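Putative alpha-L-fucosidase (Bacteroides thetaiotaomicron, PDB 4OZO) is an alpha-L-fucosidase of glycoside hydrolase family 29 that hydrolyses terminal alpha-L-fucosyl linkages. Local coordinates at the 2-nitrophenyl 1-thio-beta-D-galactopyranoside site and the interface of chains A and B. Sequence-based numbering; all coordinates share one arbitrary frame. Chains: chain A/B, Putative lipoprotein.

Contact 1 is the sugar pocket of chain A, here holding a thio-galactoside. Contact 2 is a patch where chains A and B meet. The centres of their C-alpha atoms lie about 34 Å apart, and they share no residue. Contact 1 is built from loops and short elements, among them strands 162-164 and 253-257. Contact 2 uses helix 306-323 of chain A, helix 306-322 of chain B, and residues near the C-terminus. The pocket given is lined by chain A residues, so pairing through contact 2 does not build it directly.

Contact 1: the 2-nitrophenyl 1-thio-beta-D-galactopyranoside site. Residues chain A 164, 166-168, 197-198, 208, 212, 232, 255. With OTN (2-nitrophenyl 1-thio-beta-D-galactopyranoside), chain C.
The galactose ring of this thioglycoside, which is not a fucoside, lies between an indole on one face and an aspartate loop on the other. A:Trp208 forms the floor. Its CG is anti to the backbone N (chi1 -171°), and OTN C5 sits over the A:Trp208 six-membered ring, 3.4 Å from its centroid. C1 and C3 meet the same indole, so the apolar sugar face lies on it. An alanine at A:Trp208 removes the indole under C1, C3 and C5 and would probably leave the sugar ring less firmly oriented. The opposite wall is the loop 166-168. There the axial hydroxyl OTN O4 points to A:Asp166 OD1 (2.4 Å), which receives it from above the carboxylate plane. The backbone N of A:Gly167 donates to OTN O4 at 3.0 Å (168° at H). The N of A:Ala168 holds A:Asp166 OD1 from the same loop, and A:Lys198 NZ braces the carbonyl O of A:Gly167. A:Thr197 adds CG2 to the wall beside OTN O3 and C4. A:Glu232 closes the O2/O3 edge as a fork, using syn lone pairs. A:Glu232 OE1 takes OTN O2 at 2.5 Å. A:Glu232 OE2 takes OTN O3 at 2.8 Å. At the other end, the O6 hydroxyl meets two acids. A:Glu212, extended beyond CG, reaches OTN O6 with the anti lone pair of OE2 (2.5 Å). A:Asp255 OD2 meets OTN O6 with its syn lone pair (2.6 Å). Two carboxylates around one hydroxyl suggest that one acid may be protonated. A:Trp164 CH2 lies beside OTN C6 at 3.7 Å. The nitrophenyl ring touches the A:Glu212 side chain, and A:Trp208 CH2 through C6'. The protein hides 300 of the ligand's 461 Å²; the aryl group lies outermost, probably at the open edge. A:Asp166, the family's catalytic nucleophile, here binds O4 and not the anomeric carbon, so the pose does not show the attack. The pocket holds the terminal sugar beside this aspartate, where the alpha-L-fucosidase reaction takes place.

Contact 2: the interface of chains A and B. Residues chain A 310, 314, 317, 321, 459; chain B 313-314, 317, 321, 457, 459.
A:Gln317 has CG anti to its backbone N (chi1 -155°) and bends at chi2, which sends its amide across to chain B. B:Gln317 also bends at chi2 (-87°), so the two amides meet tip to tip with steeply crossed planes. A:Gln317 OE1 and B:Gln317 OE1 are 2.9 Å apart. Two carbonyl oxygens can only accept, so this is a clash as modelled. The orientation of these amides may not be reliable at this resolution. A:Gln317 also faces the B:Glu321 carboxylate, nearly coplanar with it, but that pair is modelled too close to be interpreted. A:Glu321 and B:Glu321 meet tip to tip with planes 85° apart, and their OE2 atoms are 3.1 Å apart. Such a pair is likely to be repulsive unless a proton is shared. Apolar contacts lie along the helices on one side of the polar groups, and B:Val459 packs on the amide. A:Leu314 CD2 abuts B:Gln317 CG at 3.5 Å. A:Leu310 and B:Leu314 slide past each other in opposite directions. A:Leu310 CD1 is 3.7 Å from B:Leu314 CD2. A:Leu310 CD2 also rests on B:Ala313 CB at 3.9 Å. B:Val459 lays CG2 against the A:Gln317 amide carbon CD at 3.8 Å. B:Ser457 OG accepts from the N of B:Val459 and may steady that segment. The patch packs helix against helix between two copies of the protein and hides 253 Å². It may support a dimer, or it may arise from crystal packing.

Contact 1: the 2-nitrophenyl 1-thio-beta-D-galactopyranoside site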
# COMPACT_ATOMS: atom_id res chain seq x y z
N TRP A 164 -12.83 -26.04 4.22
CA TRP A 164 -11.54 -26.32 4.83
C TRP A 164 -11.74 -27.15 6.08
O TRP A 164 -12.46 -26.75 7.00
CB TRP A 164 -10.84 -25.02 5.21
CG TRP A 164 -9.40 -24.91 4.81
CD1 TRP A 164 -8.91 -24.62 3.57
CD2 TRP A 164 -8.25 -25.06 5.67
NE1 TRP A 164 -7.53 -24.59 3.59
CE2 TRP A 164 -7.10 -24.85 4.87
CE3 TRP A 164 -8.09 -25.35 7.03
CZ2 TRP A 164 -5.81 -24.92 5.37
CZ3 TRP A 164 -6.80 -25.42 7.53
CH2 TRP A 164 -5.68 -25.21 6.70
N ASP A 166 -9.51 -28.42 8.85
CA ASP A 166 -8.34 -28.47 9.71
C ASP A 166 -8.29 -29.82 10.43
O ASP A 166 -9.33 -30.34 10.86
CB ASP A 166 -8.44 -27.34 10.75
CG ASP A 166 -7.12 -27.05 11.43
OD1 ASP A 166 -6.24 -27.93 11.46
OD2 ASP A 166 -6.97 -25.91 11.94
N GLY A 167 -7.09 -30.37 10.58
CA GLY A 167 -6.94 -31.68 11.19
C GLY A 167 -6.53 -31.65 12.64
O GLY A 167 -6.48 -32.69 13.30
N ALA A 168 -6.22 -30.46 13.15
CA ALA A 168 -5.86 -30.32 14.56
C ALA A 168 -6.98 -30.86 15.49
O ALA A 168 -8.15 -30.50 15.34
CB ALA A 168 -5.51 -28.87 14.89
N THR A 197 -7.85 -33.17 5.62
CA THR A 197 -6.78 -33.72 6.43
C THR A 197 -7.19 -35.03 7.13
O THR A 197 -8.37 -35.28 7.40
CB THR A 197 -6.30 -32.70 7.49
OG1 THR A 197 -7.44 -32.22 8.22
CG2 THR A 197 -5.62 -31.54 6.82
N LYS A 198 -6.20 -35.87 7.41
CA LYS A 198 -6.39 -37.10 8.17
C LYS A 198 -7.50 -38.03 7.64
O LYS A 198 -7.49 -38.40 6.47
CB LYS A 198 -6.57 -36.75 9.65
CG LYS A 198 -5.43 -35.88 10.13
CD LYS A 198 -5.49 -35.56 11.61
CE LYS A 198 -4.13 -35.07 12.08
NZ LYS A 198 -4.13 -34.50 13.45
N TRP A 208 -2.91 -30.84 2.70
CA TRP A 208 -1.93 -30.03 3.39
C TRP A 208 -0.54 -30.44 2.90
O TRP A 208 -0.38 -31.50 2.27
CB TRP A 208 -2.03 -30.25 4.90
CG TRP A 208 -1.19 -29.29 5.68
CD1 TRP A 208 -0.91 -27.98 5.36
CD2 TRP A 208 -0.49 -29.56 6.89
NE1 TRP A 208 -0.09 -27.43 6.31
CE2 TRP A 208 0.18 -28.38 7.26
CE3 TRP A 208 -0.37 -30.69 7.71
CZ2 TRP A 208 0.96 -28.29 8.42
CZ3 TRP A 208 0.40 -30.60 8.86
CH2 TRP A 208 1.06 -29.41 9.20
N GLU A 212 3.66 -24.76 8.22
CA GLU A 212 2.93 -23.52 8.15
C GLU A 212 3.92 -22.38 7.97
O GLU A 212 3.74 -21.30 8.52
CB GLU A 212 2.08 -23.31 9.41
CG GLU A 212 0.93 -24.30 9.53
CD GLU A 212 0.10 -24.10 10.79
OE1 GLU A 212 0.54 -23.32 11.67
OE2 GLU A 212 -0.99 -24.71 10.89
N GLU A 232 -0.74 -38.36 8.32
CA GLU A 232 -0.09 -37.05 8.35
C GLU A 232 1.20 -36.93 9.17
O GLU A 232 2.26 -36.56 8.64
CB GLU A 232 -1.12 -36.04 8.86
CG GLU A 232 -0.58 -34.69 9.23
CD GLU A 232 -1.67 -33.72 9.60
OE1 GLU A 232 -1.51 -32.98 10.60
OE2 GLU A 232 -2.71 -33.69 8.90
N ASP A 255 -0.35 -23.04 3.35
CA ASP A 255 -1.00 -22.05 4.21
C ASP A 255 -0.01 -21.36 5.13
O ASP A 255 0.82 -22.00 5.76
CB ASP A 255 -2.15 -22.69 5.02
CG ASP A 255 -1.68 -23.82 5.95
OD1 ASP A 255 -0.99 -24.76 5.47
OD2 ASP A 255 -2.02 -23.77 7.16
O2' OTN C . 0.76 -28.25 16.83
N1' OTN C . -0.07 -28.47 15.66
O3' OTN C . -1.25 -29.12 15.78
C2' OTN C . 0.39 -27.98 14.49
C3' OTN C . 1.63 -27.36 14.48
C4' OTN C . 2.16 -26.83 13.31
C5' OTN C . 1.45 -26.94 12.13
C6' OTN C . 0.21 -27.57 12.13
C1' OTN C . -0.33 -28.12 13.29
S01 OTN C . -1.91 -28.86 13.16
C1 OTN C . -2.09 -29.03 11.39
O5 OTN C . -2.45 -27.79 10.69
C5 OTN C . -2.59 -28.04 9.28
C6 OTN C . -2.95 -26.72 8.60
O6 OTN C . -1.91 -25.77 8.83
C4 OTN C . -3.69 -29.08 9.02
O4 OTN C . -4.94 -28.61 9.54
C3 OTN C . -3.30 -30.33 9.75
O3 OTN C . -4.27 -31.40 9.55
C2 OTN C . -3.20 -30.01 11.22
O2 OTN C . -2.83 -31.22 11.85

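Contact 2: the interface of chains A and B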
# COMPACT_ATOMS: atom_id res chain seq x y z
N LEU A 310 -0.49 -3.09 2.73
CA LEU A 310 0.58 -2.52 1.95
C LEU A 310 1.50 -3.61 1.42
O LEU A 310 1.83 -3.63 0.23
CB LEU A 310 1.36 -1.53 2.81
CG LEU A 310 2.55 -0.88 2.10
CD1 LEU A 310 2.05 -0.15 0.89
CD2 LEU A 310 3.27 0.04 3.04
N LEU A 314 2.16 -4.45 -2.39
CA LEU A 314 3.49 -4.34 -2.96
C LEU A 314 3.97 -5.65 -3.58
O LEU A 314 4.63 -5.63 -4.61
CB LEU A 314 4.49 -3.83 -1.93
CG LEU A 314 4.31 -2.38 -1.48
CD1 LEU A 314 5.30 -2.05 -0.40
CD2 LEU A 314 4.44 -1.42 -2.65
N GLN A 317 2.33 -5.86 -6.88
CA GLN A 317 2.99 -4.93 -7.76
C GLN A 317 4.34 -5.48 -8.23
O GLN A 317 4.74 -5.28 -9.37
CB GLN A 317 3.18 -3.58 -7.06
CG GLN A 317 3.30 -2.41 -8.01
CD GLN A 317 4.34 -1.38 -7.56
OE1 GLN A 317 4.80 -1.38 -6.42
NE2 GLN A 317 4.72 -0.50 -8.48
N GLU A 321 5.35 -6.41 -12.15
CA GLU A 321 6.50 -5.83 -12.84
C GLU A 321 7.43 -6.94 -13.31
O GLU A 321 7.83 -6.97 -14.48
CB GLU A 321 7.26 -4.87 -11.94
CG GLU A 321 6.47 -3.65 -11.55
CD GLU A 321 7.24 -2.76 -10.59
OE1 GLU A 321 8.45 -3.04 -10.39
OE2 GLU A 321 6.63 -1.81 -10.03
N VAL A 459 11.10 -3.65 -6.35
CA VAL A 459 10.27 -3.77 -5.16
C VAL A 459 10.83 -4.86 -4.25
O VAL A 459 10.84 -4.74 -3.03
CB VAL A 459 8.81 -4.09 -5.54
CG1 VAL A 459 8.03 -4.54 -4.33
CG2 VAL A 459 8.14 -2.89 -6.20
N ALA B 313 0.48 5.52 1.70
CA ALA B 313 1.70 4.74 1.55
C ALA B 313 1.96 4.41 0.08
O ALA B 313 3.11 4.40 -0.37
CB ALA B 313 1.65 3.49 2.41
N LEU B 314 0.89 4.19 -0.67
CA LEU B 314 1.03 3.85 -2.08
C LEU B 314 1.40 5.09 -2.89
O LEU B 314 2.07 4.98 -3.92
CB LEU B 314 -0.25 3.18 -2.60
CG LEU B 314 -0.51 1.75 -2.07
CD1 LEU B 314 -1.82 1.18 -2.59
CD2 LEU B 314 0.65 0.81 -2.39
N GLN B 317 4.99 5.24 -2.64
CA GLN B 317 5.63 4.24 -3.47
C GLN B 317 5.67 4.68 -4.92
O GLN B 317 6.69 4.50 -5.59
CB GLN B 317 4.92 2.88 -3.33
CG GLN B 317 5.90 1.74 -3.11
CD GLN B 317 6.41 1.18 -4.39
OE1 GLN B 317 5.73 1.20 -5.42
NE2 GLN B 317 7.63 0.67 -4.37
N GLU B 321 8.88 5.48 -7.39
CA GLU B 321 9.13 4.81 -8.66
C GLU B 321 9.34 5.85 -9.73
O GLU B 321 10.30 5.79 -10.50
CB GLU B 321 7.96 3.92 -9.08
CG GLU B 321 7.66 2.78 -8.15
CD GLU B 321 6.97 1.61 -8.84
OE1 GLU B 321 6.79 1.65 -10.08
OE2 GLU B 321 6.62 0.63 -8.12
N SER B 457 4.67 6.19 -12.48
CA SER B 457 4.56 4.84 -11.97
C SER B 457 3.22 4.21 -12.29
O SER B 457 2.21 4.91 -12.32
CB SER B 457 4.79 4.83 -10.46
OG SER B 457 4.34 3.62 -9.89
N VAL B 459 1.49 2.52 -10.44
CA VAL B 459 0.67 2.81 -9.26
C VAL B 459 -0.30 3.95 -9.51
O VAL B 459 -1.40 3.97 -8.97
CB VAL B 459 1.57 3.12 -8.05
CG1 VAL B 459 0.76 3.53 -6.84
CG2 VAL B 459 2.45 1.91 -7.73